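Local coordinates for SPD1 nuclease (PDB 2XGR), which is a prophage-encoded extracellular DNase that probably hydrolyses nucleic acids with the help of a bound metal ion, as in related non-specific endonucleases, at residues H40-Y45 and S207-T212; D68-A73 and S188-V193; I78-R83 and F177-K182; G120-Y125 and P134-A139. One frame throughout, in Å; residues are numbered along the deposited sequence.

Contact 1 (H40-Y45 and S207-T212); sequences HANTHY and SGELLT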
loop_
_atom_site.group_PDB
_atom_site.type_symbol
_atom_site.label_atom_id
_atom_site.label_comp_id
_atom_site.label_asym_id
_atom_site.label_seq_id
_atom_site.Cartn_x
_atom_site.Cartn_y
_atom_site.Cartn_z
ATOM N N HIS A 40 2.792 12.588 12.342
ATOM C CA HIS A 40 2.588 13.356 11.101
ATOM C C HIS A 40 2.939 14.797 11.405
ATOM O O HIS A 40 2.942 15.166 12.573
ATOM C CB HIS A 40 1.118 13.274 10.617
ATOM C CG HIS A 40 0.109 13.903 11.521
ATOM N ND1 HIS A 40 -0.278 15.228 11.423
ATOM C CD2 HIS A 40 -0.702 13.352 12.452
ATOM C CE1 HIS A 40 -1.235 15.479 12.311
ATOM N NE2 HIS A 40 -1.480 14.360 12.970
ATOM N N ALA A 41 3.108 15.590 10.358
ATOM C CA ALA A 41 3.269 17.020 10.493
ATOM C C ALA A 41 2.335 17.699 9.500
ATOM O O ALA A 41 2.204 17.272 8.315
ATOM C CB ALA A 41 4.772 17.363 10.235
ATOM N N ASN A 42 1.671 18.783 9.917
ATOM C CA ASN A 42 0.888 19.527 8.929
ATOM C C ASN A 42 1.770 20.298 7.955
ATOM O O ASN A 42 2.520 21.158 8.369
ATOM C CB ASN A 42 -0.099 20.501 9.614
ATOM C CG ASN A 42 -1.255 20.924 8.698
ATOM O OD1 ASN A 42 -1.156 20.958 7.459
ATOM N ND2 ASN A 42 -2.412 21.195 9.327
ATOM N N THR A 43 1.632 20.047 6.662
ATOM C CA THR A 43 2.398 20.816 5.682
ATOM C C THR A 43 1.786 22.211 5.425
ATOM O O THR A 43 2.423 23.070 4.797
ATOM C CB THR A 43 2.473 20.106 4.355
ATOM O OG1 THR A 43 1.168 20.086 3.782
ATOM C CG2 THR A 43 3.008 18.671 4.548
ATOM N N HIS A 44 0.524 22.366 5.770
ATOM C CA HIS A 44 -0.275 23.528 5.330
ATOM C C HIS A 44 -0.407 23.712 3.827
ATOM O O HIS A 44 -0.812 24.775 3.382
ATOM C CB HIS A 44 0.235 24.829 6.031
ATOM C CG HIS A 44 0.293 24.696 7.509
ATOM N ND1 HIS A 44 -0.833 24.632 8.298
ATOM C CD2 HIS A 44 1.343 24.530 8.342
ATOM C CE1 HIS A 44 -0.476 24.408 9.554
ATOM N NE2 HIS A 44 0.839 24.364 9.609
ATOM N N TYR A 45 -0.128 22.680 3.017
ATOM C CA TYR A 45 -0.526 22.707 1.602
ATOM C C TYR A 45 -1.955 22.196 1.451
ATOM O O TYR A 45 -2.288 21.186 2.058
ATOM C CB TYR A 45 0.342 21.746 0.808
ATOM C CG TYR A 45 1.767 22.170 0.634
ATOM C CD1 TYR A 45 2.059 23.417 0.040
ATOM C CD2 TYR A 45 2.819 21.317 0.967
ATOM C CE1 TYR A 45 3.377 23.827 -0.169
ATOM C CE2 TYR A 45 4.158 21.723 0.779
ATOM C CZ TYR A 45 4.419 22.974 0.186
ATOM O OH TYR A 45 5.722 23.387 -0.043
ATOM N N SER A 207 -9.813 20.213 6.977
ATOM C CA SER A 207 -9.767 21.366 6.051
ATOM C C SER A 207 -9.074 21.098 4.740
ATOM O O SER A 207 -8.966 22.001 3.914
ATOM C CB SER A 207 -9.279 22.663 6.708
ATOM O OG SER A 207 -7.861 22.679 6.912
ATOM N N GLY A 208 -8.750 19.824 4.458
ATOM C CA GLY A 208 -8.181 19.487 3.138
ATOM C C GLY A 208 -6.694 19.742 3.045
ATOM O O GLY A 208 -6.165 19.693 1.950
ATOM N N GLU A 209 -5.998 19.969 4.161
ATOM C CA GLU A 209 -4.560 20.214 4.130
ATOM C C GLU A 209 -3.780 18.899 4.237
ATOM O O GLU A 209 -4.214 17.999 4.964
ATOM C CB GLU A 209 -4.083 21.233 5.188
ATOM C CG GLU A 209 -4.557 22.684 4.740
ATOM C CD GLU A 209 -4.223 23.830 5.672
ATOM O OE1 GLU A 209 -3.592 23.653 6.738
ATOM O OE2 GLU A 209 -4.647 24.963 5.321
ATOM N N LEU A 210 -2.625 18.830 3.568
ATOM C CA LEU A 210 -1.824 17.590 3.566
ATOM C C LEU A 210 -1.071 17.437 4.857
ATOM O O LEU A 210 -0.388 18.397 5.334
ATOM C CB LEU A 210 -0.878 17.591 2.387
ATOM C CG LEU A 210 -1.595 17.610 1.056
ATOM C CD1 LEU A 210 -0.596 17.543 -0.112
ATOM C CD2 LEU A 210 -2.625 16.398 1.022
ATOM N N LEU A 211 -1.061 16.198 5.379
ATOM C CA LEU A 211 -0.295 15.875 6.537
ATOM C C LEU A 211 0.783 14.844 6.156
ATOM O O LEU A 211 0.434 13.765 5.700
ATOM C CB LEU A 211 -1.203 15.245 7.602
ATOM C CG LEU A 211 -2.521 16.018 7.857
ATOM C CD1 LEU A 211 -3.471 15.285 8.848
ATOM C CD2 LEU A 211 -2.251 17.459 8.381
ATOM N N THR A 212 2.048 15.169 6.335
ATOM C CA THR A 212 3.097 14.202 5.972
ATOM C C THR A 212 3.177 13.182 7.063
ATOM O O THR A 212 3.379 13.520 8.199
ATOM C CB THR A 212 4.488 14.844 5.747
ATOM O OG1 THR A 212 4.345 15.789 4.750
ATOM C CG2 THR A 212 5.429 13.810 5.174
HETATM O O HOH W 1 -3.348 26.515 3.658
#
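One face of the H40 ring is met by the side chain of L211, whose CD1 lies 4.1 Å from H40 CE1; the two side chains run side by side and point the same way, and the aromatic rings of W170 and H174 also meet H40. H40 ND1 is buried here without a hydrogen-bonding partner in the model. The H44 ring is used differently. E209 OE1 sits at its edge near the ring plane, joined by a weak hydrogen bond of 3.3 Å from H44 ND1, while CG of N42 lies over one face, offset toward the rim. The other carboxylate oxygen, E209 OE2, holds a water that also reaches H44 O.

T43 suits its place because a small hydroxyl can reach across to the backbone of the partner strand. With OG1 set between the backbone N and the carbonyl carbon (chi1 68°), T43 OG1 donates to L210 O at 2.8 Å, and the same oxygen takes T43 N, so two donors grip it. T43 OG1 also accepts from Y45 N in an ST turn, and N42 OD1 from H44 N in an Asx turn. T212 OG1, beside T43 CG2, is bonded to G226 O.

Paired bonds between A41 and T212 make a regular antiparallel pair. Farther along, L210 N bonds Y45 O at 2.8 Å although L210 O receives T43 N, which leaves T43, H44 and Y45 opposite L210, with H44 at positive phi. This interruption is consistent with a beta bulge in the strand pair 39-46 and 209-214 of the main antiparallel sheet.

Contact 2 (D68-A73 and S188-V193); sequences DNLNRA and SGNEVV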
loop_
_atom_site.group_PDB
_atom_site.type_symbol
_atom_site.label_atom_id
_atom_site.label_comp_id
_atom_site.label_asym_id
_atom_site.label_seq_id
_atom_site.Cartn_x
_atom_site.Cartn_y
_atom_site.Cartn_z
ATOM N N ASP A 68 -4.350 -4.288 -17.670
ATOM C CA ASP A 68 -3.756 -3.797 -18.929
ATOM C C ASP A 68 -3.869 -4.893 -20.014
ATOM O O ASP A 68 -4.555 -5.878 -19.844
ATOM C CB ASP A 68 -2.326 -3.292 -18.685
ATOM C CG ASP A 68 -1.341 -4.416 -18.367
ATOM O OD1 ASP A 68 -1.658 -5.639 -18.490
ATOM O OD2 ASP A 68 -0.206 -4.052 -17.962
ATOM N N ASN A 69 -3.156 -4.704 -21.121
ATOM C CA ASN A 69 -3.267 -5.665 -22.219
ATOM C C ASN A 69 -2.670 -7.016 -21.939
ATOM O O ASN A 69 -2.942 -7.960 -22.668
ATOM C CB ASN A 69 -2.613 -5.067 -23.477
ATOM C CG ASN A 69 -1.252 -4.449 -23.174
ATOM O OD1 ASN A 69 -1.117 -3.570 -22.271
ATOM N ND2 ASN A 69 -0.224 -4.895 -23.908
ATOM N N LEU A 70 -1.875 -7.147 -20.859
ATOM C CA LEU A 70 -1.442 -8.462 -20.384
ATOM C C LEU A 70 -2.240 -8.943 -19.156
ATOM O O LEU A 70 -1.829 -9.879 -18.455
ATOM C CB LEU A 70 0.074 -8.411 -20.083
ATOM C CG LEU A 70 0.936 -8.184 -21.338
ATOM C CD1 LEU A 70 2.376 -8.052 -20.837
ATOM C CD2 LEU A 70 0.745 -9.409 -22.328
ATOM N N ASN A 71 -3.403 -8.293 -18.937
ATOM C CA ASN A 71 -4.275 -8.626 -17.810
ATOM C C ASN A 71 -3.634 -8.342 -16.448
ATOM O O ASN A 71 -3.945 -9.033 -15.459
ATOM C CB ASN A 71 -4.727 -10.079 -17.879
ATOM C CG ASN A 71 -5.596 -10.359 -19.134
ATOM O OD1 ASN A 71 -6.462 -9.532 -19.543
ATOM N ND2 ASN A 71 -5.271 -11.460 -19.823
ATOM N N ARG A 72 -2.659 -7.441 -16.415
ATOM C CA ARG A 72 -1.989 -7.174 -15.137
ATOM C C ARG A 72 -2.702 -6.009 -14.480
ATOM O O ARG A 72 -3.050 -5.007 -15.139
ATOM C CB ARG A 72 -0.494 -6.762 -15.422
ATOM C CG ARG A 72 0.304 -7.869 -16.120
ATOM C CD ARG A 72 1.737 -7.392 -16.467
ATOM N NE ARG A 72 1.731 -6.171 -17.301
ATOM C CZ ARG A 72 2.779 -5.732 -18.020
ATOM N NH1 ARG A 72 3.984 -6.317 -17.921
ATOM N NH2 ARG A 72 2.637 -4.675 -18.799
ATOM N N ALA A 73 -2.761 -6.068 -13.122
ATOM C CA ALA A 73 -3.253 -4.879 -12.395
ATOM C C ALA A 73 -2.292 -3.699 -12.563
ATOM O O ALA A 73 -1.067 -3.865 -12.679
ATOM C CB ALA A 73 -3.296 -5.251 -10.881
ATOM N N SER A 188 8.452 -4.650 -15.716
ATOM C CA SER A 188 9.377 -4.528 -16.815
ATOM C C SER A 188 8.868 -5.349 -17.961
ATOM O O SER A 188 8.570 -6.549 -17.801
ATOM C CB SER A 188 10.761 -5.067 -16.410
ATOM O OG SER A 188 11.561 -5.282 -17.628
ATOM N N GLY A 189 8.757 -4.711 -19.132
ATOM C CA GLY A 189 8.441 -5.481 -20.371
ATOM C C GLY A 189 7.184 -6.322 -20.274
ATOM O O GLY A 189 6.128 -5.805 -19.892
ATOM N N ASN A 190 7.255 -7.605 -20.662
ATOM C CA ASN A 190 6.115 -8.531 -20.612
ATOM C C ASN A 190 5.898 -9.266 -19.268
ATOM O O ASN A 190 5.058 -10.151 -19.192
ATOM C CB ASN A 190 6.327 -9.635 -21.669
ATOM C CG ASN A 190 6.360 -9.077 -23.060
ATOM O OD1 ASN A 190 5.556 -8.213 -23.395
ATOM N ND2 ASN A 190 7.338 -9.510 -23.858
ATOM N N GLU A 191 6.708 -8.948 -18.259
ATOM C CA GLU A 191 6.715 -9.724 -17.032
ATOM C C GLU A 191 5.360 -9.557 -16.336
ATOM O O GLU A 191 4.863 -8.428 -16.201
ATOM C CB GLU A 191 7.848 -9.239 -16.121
ATOM C CG GLU A 191 9.268 -9.533 -16.700
ATOM C CD GLU A 191 10.343 -8.904 -15.926
ATOM O OE1 GLU A 191 10.102 -8.360 -14.798
ATOM O OE2 GLU A 191 11.506 -8.983 -16.351
ATOM N N VAL A 192 4.842 -10.678 -15.813
ATOM C CA VAL A 192 3.528 -10.610 -15.188
ATOM C C VAL A 192 3.697 -10.351 -13.678
ATOM O O VAL A 192 2.713 -10.010 -13.030
ATOM C CB VAL A 192 2.649 -11.866 -15.445
ATOM C CG1 VAL A 192 2.418 -12.059 -16.953
ATOM C CG2 VAL A 192 3.280 -13.079 -14.837
ATOM N N VAL A 193 4.904 -10.547 -13.135
ATOM C CA VAL A 193 5.192 -10.313 -11.713
ATOM C C VAL A 193 5.851 -8.955 -11.669
ATOM O O VAL A 193 6.918 -8.727 -12.283
ATOM C CB VAL A 193 6.233 -11.391 -11.182
ATOM C CG1 VAL A 193 6.549 -11.195 -9.642
ATOM C CG2 VAL A 193 5.746 -12.755 -11.443
HETATM O O HOH W 2 5.250 -3.230 -19.425
#
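The segments that bring R72 to G189 and E191 contain two facing turns, type I from D68 to N71, with R72 just after it, and type II' from S188 to E191, with G189 at the positive phi that favours glycine. R72 is the bridge. Its chain bends at chi3 (-56°), which places NE within reach of D68, and the guanidinium holds the carboxylate side-on: R72 NE meets the syn lone pair of D68 OD2 at 2.9 Å in a salt bridge, with R72 NH2 bonding the same oxygen. R72 NH1 crosses to the other turn and donates to E191 O at 2.9 Å and to G189 O at 3.0 Å, both near the guanidinium plane. A water links R72 NH2 to G189 O as well.

L70 covers one face of this flat cation, and its CD1 touches N190 CA at 3.8 Å. D68 is itself fixed, because its OD1 accepts from L70 N and R72 N on opposite faces of the carboxylate, the first bond forming an Asx turn.

All five guanidinium N-H groups thus have acceptors, and arginine suits the place by sharing its charge between the D68 carboxylate and two turn carbonyls.

Contact 3 (I78-R83 and F177-K182); sequences IQLQDR and FWLDYK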
loop_
_atom_site.group_PDB
_atom_site.type_symbol
_atom_site.label_atom_id
_atom_site.label_comp_id
_atom_site.label_asym_id
_atom_site.label_seq_id
_atom_site.Cartn_x
_atom_site.Cartn_y
_atom_site.Cartn_z
ATOM N N ILE A 78 -6.820 4.438 -2.595
ATOM C CA ILE A 78 -7.942 4.612 -1.662
ATOM C C ILE A 78 -7.832 5.948 -0.938
ATOM O O ILE A 78 -6.722 6.492 -0.729
ATOM C CB ILE A 78 -7.967 3.395 -0.685
ATOM C CG1 ILE A 78 -9.310 3.286 0.088
ATOM C CG2 ILE A 78 -6.738 3.398 0.297
ATOM C CD1 ILE A 78 -9.438 1.877 0.819
ATOM N N GLN A 79 -8.975 6.467 -0.513
ATOM C CA GLN A 79 -8.929 7.613 0.393
ATOM C C GLN A 79 -10.003 7.320 1.453
ATOM O O GLN A 79 -11.172 7.071 1.104
ATOM C CB GLN A 79 -9.139 8.914 -0.410
ATOM C CG GLN A 79 -8.847 10.140 0.476
ATOM C CD GLN A 79 -8.988 11.421 -0.267
ATOM O OE1 GLN A 79 -9.952 12.168 -0.014
ATOM N NE2 GLN A 79 -8.063 11.689 -1.216
ATOM N N LEU A 80 -9.573 7.159 2.712
ATOM C CA LEU A 80 -10.531 6.628 3.726
ATOM C C LEU A 80 -10.247 7.204 5.097
ATOM O O LEU A 80 -9.115 7.716 5.354
ATOM C CB LEU A 80 -10.500 5.054 3.750
ATOM C CG LEU A 80 -9.343 4.423 4.570
ATOM C CD1 LEU A 80 -9.634 2.955 4.953
ATOM C CD2 LEU A 80 -7.935 4.540 3.748
ATOM N N GLN A 81 -11.239 7.067 5.988
ATOM C CA GLN A 81 -11.012 7.165 7.441
ATOM C C GLN A 81 -11.057 5.822 8.118
ATOM O O GLN A 81 -11.535 4.827 7.577
ATOM C CB GLN A 81 -12.087 8.101 8.083
ATOM C CG GLN A 81 -12.161 9.494 7.402
ATOM C CD GLN A 81 -13.288 10.304 8.056
ATOM O OE1 GLN A 81 -14.422 9.865 8.038
ATOM N NE2 GLN A 81 -12.977 11.461 8.592
ATOM N N ASP A 82 -10.662 5.837 9.399
ATOM C CA ASP A 82 -10.640 4.629 10.213
ATOM C C ASP A 82 -12.028 3.966 10.185
ATOM O O ASP A 82 -12.125 2.734 10.027
ATOM C CB ASP A 82 -10.313 4.985 11.656
ATOM C CG ASP A 82 -10.348 3.763 12.588
ATOM O OD1 ASP A 82 -9.536 2.873 12.461
ATOM O OD2 ASP A 82 -11.248 3.673 13.406
ATOM N N ARG A 83 -13.072 4.804 10.144
ATOM C CA ARG A 83 -14.454 4.253 10.234
ATOM C C ARG A 83 -14.853 3.419 9.043
ATOM O O ARG A 83 -15.847 2.671 9.085
ATOM C CB ARG A 83 -15.508 5.368 10.376
ATOM C CG ARG A 83 -15.654 6.288 9.177
ATOM C CD ARG A 83 -16.415 7.553 9.582
ATOM N NE ARG A 83 -15.603 8.364 10.530
ATOM C CZ ARG A 83 -15.944 9.553 11.025
ATOM N NH1 ARG A 83 -17.131 10.071 10.738
ATOM N NH2 ARG A 83 -15.122 10.220 11.836
ATOM N N PHE A 177 -9.357 12.332 10.505
ATOM C CA PHE A 177 -8.479 12.619 9.369
ATOM C C PHE A 177 -8.577 11.485 8.339
ATOM O O PHE A 177 -9.140 10.401 8.598
ATOM C CB PHE A 177 -7.006 12.764 9.816
ATOM C CG PHE A 177 -6.752 13.999 10.694
ATOM C CD1 PHE A 177 -7.694 15.013 10.749
ATOM C CD2 PHE A 177 -5.532 14.137 11.382
ATOM C CE1 PHE A 177 -7.444 16.177 11.546
ATOM C CE2 PHE A 177 -5.278 15.330 12.142
ATOM C CZ PHE A 177 -6.241 16.309 12.192
ATOM N N TRP A 178 -8.056 11.770 7.138
ATOM C CA TRP A 178 -8.156 10.803 6.023
ATOM C C TRP A 178 -6.767 10.354 5.650
ATOM O O TRP A 178 -5.813 11.108 5.803
ATOM C CB TRP A 178 -8.707 11.499 4.790
ATOM C CG TRP A 178 -10.120 11.992 5.012
ATOM C CD1 TRP A 178 -10.519 13.138 5.677
ATOM C CD2 TRP A 178 -11.319 11.332 4.574
ATOM N NE1 TRP A 178 -11.932 13.202 5.708
ATOM C CE2 TRP A 178 -12.428 12.104 5.043
ATOM C CE3 TRP A 178 -11.567 10.121 3.881
ATOM C CZ2 TRP A 178 -13.755 11.724 4.780
ATOM C CZ3 TRP A 178 -12.887 9.781 3.591
ATOM C CH2 TRP A 178 -13.961 10.556 4.074
ATOM N N LEU A 179 -6.678 9.124 5.179
ATOM C CA LEU A 179 -5.450 8.609 4.546
ATOM C C LEU A 179 -5.706 8.515 3.059
ATOM O O LEU A 179 -6.723 7.906 2.624
ATOM C CB LEU A 179 -5.194 7.222 5.120
ATOM C CG LEU A 179 -4.089 6.428 4.353
ATOM C CD1 LEU A 179 -2.686 7.165 4.424
ATOM C CD2 LEU A 179 -3.991 4.967 4.903
ATOM N N ASP A 180 -4.796 9.075 2.253
ATOM C CA ASP A 180 -4.851 8.840 0.818
ATOM C C ASP A 180 -3.682 7.900 0.570
ATOM O O ASP A 180 -2.512 8.217 0.867
ATOM C CB ASP A 180 -4.677 10.187 0.053
ATOM C CG ASP A 180 -4.681 10.002 -1.462
ATOM O OD1 ASP A 180 -3.729 9.431 -1.996
ATOM O OD2 ASP A 180 -5.715 10.377 -2.091
ATOM N N TYR A 181 -3.959 6.746 -0.051
ATOM C CA TYR A 181 -2.945 5.733 -0.135
ATOM C C TYR A 181 -3.057 5.029 -1.497
ATOM O O TYR A 181 -4.115 4.497 -1.854
ATOM C CB TYR A 181 -3.201 4.718 1.037
ATOM C CG TYR A 181 -2.351 3.448 1.060
ATOM C CD1 TYR A 181 -0.950 3.466 0.816
ATOM C CD2 TYR A 181 -2.935 2.211 1.301
ATOM C CE1 TYR A 181 -0.190 2.266 0.860
ATOM C CE2 TYR A 181 -2.182 0.995 1.324
ATOM C CZ TYR A 181 -0.807 1.058 1.115
ATOM O OH TYR A 181 -0.092 -0.108 1.200
ATOM N N LYS A 182 -1.956 5.042 -2.259
ATOM C CA LYS A 182 -1.965 4.470 -3.609
ATOM C C LYS A 182 -0.867 3.421 -3.651
ATOM O O LYS A 182 0.258 3.683 -3.181
ATOM C CB LYS A 182 -1.669 5.592 -4.631
ATOM C CG LYS A 182 -1.843 5.033 -6.065
ATOM C CD LYS A 182 -1.428 6.112 -7.126
ATOM C CE LYS A 182 -1.681 5.580 -8.534
ATOM N NZ LYS A 182 -1.235 6.693 -9.467
HETATM O O HOH W 3 -9.304 8.206 10.415
#
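Q81 lies flat on W178, in close packing. CG of Q81 sits 3.4 Å from the centroid of the six-membered ring of W178, only 11° off the ring normal, a CH-pi contact, and the glutamine amide is stacked almost parallel to the indole. With CG anti to the carbonyl carbon (chi1 -54°) and the chain extended beyond it, glutamine has the length to lay both methylene and amide over the ring. Nearby, Q79 NE2 donates to the anti lone pair of D180 OD2 at 2.8 Å, and the backbone of L54 bonds both groups, so buried polar tips are paired.

Q79 and D180 belong to neighbouring antiparallel strands, 76-80 and 178-186, of the large sheet in the non-specific endonuclease fold. I78 with Y181 and L80 with L179 are hydrogen-bonded pairs between them, and on their face I78 CG2 meets Y181 CB at 3.8 Å and L80 CD2 meets L179 CB at 4.1 Å.

Beyond Q81 the match loosens. The backbone of 78-83 turns into a 3-10 segment at D82, and a water bridges D82 N and F177 O in place of a direct bond between the two segments. Charged D82 and R83 suit this more open end.

Contact 4 (G120-Y125 and P134-A139); sequences GHLVGY and PRNLVA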
loop_
_atom_site.group_PDB
_atom_site.type_symbol
_atom_site.label_atom_id
_atom_site.label_comp_id
_atom_site.label_asym_id
_atom_site.label_seq_id
_atom_site.Cartn_x
_atom_site.Cartn_y
_atom_site.Cartn_z
ATOM N N GLY A 120 -0.906 -11.282 -3.910
ATOM C CA GLY A 120 -1.128 -10.456 -2.732
ATOM C C GLY A 120 -1.835 -9.169 -3.121
ATOM O O GLY A 120 -1.875 -8.729 -4.323
ATOM N N HIS A 121 -2.455 -8.535 -2.123
ATOM C CA HIS A 121 -3.207 -7.351 -2.400
ATOM C C HIS A 121 -2.267 -6.162 -2.720
ATOM O O HIS A 121 -1.142 -6.109 -2.219
ATOM C CB HIS A 121 -3.949 -6.910 -1.111
ATOM C CG HIS A 121 -5.242 -7.658 -0.889
ATOM N ND1 HIS A 121 -5.283 -9.029 -0.788
ATOM C CD2 HIS A 121 -6.510 -7.231 -0.711
ATOM C CE1 HIS A 121 -6.535 -9.420 -0.611
ATOM N NE2 HIS A 121 -7.291 -8.351 -0.523
ATOM N N LEU A 122 -2.773 -5.218 -3.527
ATOM C CA LEU A 122 -2.095 -3.917 -3.665
ATOM C C LEU A 122 -2.461 -3.058 -2.416
ATOM O O LEU A 122 -1.641 -2.911 -1.533
ATOM C CB LEU A 122 -2.491 -3.215 -4.971
ATOM C CG LEU A 122 -1.991 -4.004 -6.250
ATOM C CD1 LEU A 122 -2.531 -3.228 -7.542
ATOM C CD2 LEU A 122 -0.439 -3.982 -6.314
ATOM N N VAL A 123 -3.707 -2.600 -2.328
ATOM C CA VAL A 123 -4.176 -1.973 -1.084
ATOM C C VAL A 123 -4.649 -3.099 -0.122
ATOM O O VAL A 123 -5.471 -3.919 -0.511
ATOM C CB VAL A 123 -5.292 -0.966 -1.365
ATOM C CG1 VAL A 123 -5.984 -0.539 -0.021
ATOM C CG2 VAL A 123 -4.721 0.315 -2.004
ATOM N N GLY A 124 -4.041 -3.220 1.076
ATOM C CA GLY A 124 -4.414 -4.342 1.954
ATOM C C GLY A 124 -5.902 -4.410 2.277
ATOM O O GLY A 124 -6.652 -3.388 2.346
ATOM N N TYR A 125 -6.294 -5.633 2.627
ATOM C CA TYR A 125 -7.720 -5.918 2.817
ATOM C C TYR A 125 -8.440 -5.025 3.809
ATOM O O TYR A 125 -9.561 -4.578 3.520
ATOM C CB TYR A 125 -7.843 -7.407 3.309
ATOM C CG TYR A 125 -9.267 -7.798 3.471
ATOM C CD1 TYR A 125 -10.094 -8.019 2.371
ATOM C CD2 TYR A 125 -9.830 -7.818 4.724
ATOM C CE1 TYR A 125 -11.433 -8.412 2.522
ATOM C CE2 TYR A 125 -11.174 -8.231 4.896
ATOM C CZ TYR A 125 -11.968 -8.446 3.790
ATOM O OH TYR A 125 -13.300 -8.807 3.951
ATOM N N PRO A 134 -9.140 -8.819 -9.340
ATOM C CA PRO A 134 -7.822 -8.898 -9.946
ATOM C C PRO A 134 -7.131 -7.540 -10.062
ATOM O O PRO A 134 -5.893 -7.518 -10.179
ATOM C CB PRO A 134 -8.108 -9.482 -11.355
ATOM C CG PRO A 134 -9.537 -9.301 -11.532
ATOM C CD PRO A 134 -10.160 -9.446 -10.189
ATOM N N ARG A 135 -7.909 -6.471 -10.172
ATOM C CA ARG A 135 -7.288 -5.105 -10.273
ATOM C C ARG A 135 -6.623 -4.642 -8.979
ATOM O O ARG A 135 -5.898 -3.642 -8.975
ATOM C CB ARG A 135 -8.321 -4.070 -10.600
ATOM C CG ARG A 135 -8.805 -4.301 -12.045
ATOM C CD ARG A 135 -10.064 -3.454 -12.218
ATOM N NE ARG A 135 -10.729 -3.875 -13.431
ATOM C CZ ARG A 135 -11.505 -4.952 -13.590
ATOM N NH1 ARG A 135 -11.660 -5.932 -12.641
ATOM N NH2 ARG A 135 -12.151 -5.026 -14.753
ATOM N N ASN A 136 -6.839 -5.403 -7.902
ATOM C CA ASN A 136 -6.126 -5.165 -6.626
ATOM C C ASN A 136 -5.209 -6.328 -6.226
ATOM O O ASN A 136 -4.785 -6.464 -5.067
ATOM C CB ASN A 136 -7.175 -4.907 -5.526
ATOM C CG ASN A 136 -6.551 -4.321 -4.273
ATOM O OD1 ASN A 136 -5.814 -3.331 -4.381
ATOM N ND2 ASN A 136 -6.732 -5.002 -3.066
ATOM N N LEU A 137 -4.787 -7.171 -7.198
ATOM C CA LEU A 137 -3.938 -8.308 -6.880
ATOM C C LEU A 137 -2.749 -8.367 -7.849
ATOM O O LEU A 137 -2.956 -8.152 -9.046
ATOM C CB LEU A 137 -4.719 -9.640 -7.027
ATOM C CG LEU A 137 -5.822 -9.878 -5.972
ATOM C CD1 LEU A 137 -6.728 -11.055 -6.355
ATOM C CD2 LEU A 137 -5.171 -10.101 -4.590
ATOM N N VAL A 138 -1.577 -8.720 -7.346
ATOM C CA VAL A 138 -0.385 -9.070 -8.153
ATOM C C VAL A 138 0.322 -10.275 -7.536
ATOM O O VAL A 138 0.283 -10.508 -6.308
ATOM C CB VAL A 138 0.599 -7.881 -8.271
ATOM C CG1 VAL A 138 -0.083 -6.680 -8.954
ATOM C CG2 VAL A 138 1.126 -7.475 -6.880
ATOM N N ALA A 139 1.063 -11.017 -8.371
ATOM C CA ALA A 139 1.923 -12.052 -7.889
ATOM C C ALA A 139 2.926 -11.433 -6.931
ATOM O O ALA A 139 3.619 -10.485 -7.299
ATOM C CB ALA A 139 2.676 -12.648 -9.083
#
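N136 reaches across to V123 with CG anti to its own backbone N (chi1 -166°), and its amide bonds the backbone of V123 twice. N136 OD1 accepts from V123 N at 3.0 Å, and N136 ND2 donates to V123 O at 3.0 Å in a nearly straight bond (173°) on a carbonyl lone pair. Asparagine fits because one flat group offers both an acceptor and a donor; S76 OG is a further partner of OD1.

The H121 ring stands almost perpendicular to this amide (86°), with its CD2 3.3 Å from N136 ND2. H121 NE2 bonds L130 O, which would limit the rotation of the ring. L122 crosses V138 at about a right angle, its CD2 3.8 Å from V138 CG1, while its CB rests on N136 OD1. Strands 119-121 and 137-139 pair through two bonds between G120 and V138, and L122 N adds another to N136 O at 2.8 Å. This two-stranded sheet is consistent with the hairpin of the His-Me finger, the clan of this nuclease.

The chemistry implies that where regular pairing ends, the side chain of N136 takes over from backbone and satisfies the buried N-H and C=O of V123.

Contacts 3 and 4 are buried, contact 1 is partly buried and contact 2 lies at the surface. Contacts 1 and 3 hold strands of the same large sheet, their centres about 14 Å apart, and meet where L211 packs on F177. Contact 4 joins the separate two-stranded sheet; its V123 packs against I78 and Y181 of contact 3, while A73 of contact 2 touches the backbone of 134-137. Contacts 1 and 2, centres about 35 Å apart, lie on opposite sides of the chain's centre. Chemistry follows place: apolar pairs and neutral or paired polar groups inside, a salt-bridged arginine between turns outside, and a weak histidine-glutamate bond with water on contact 1's exposed end.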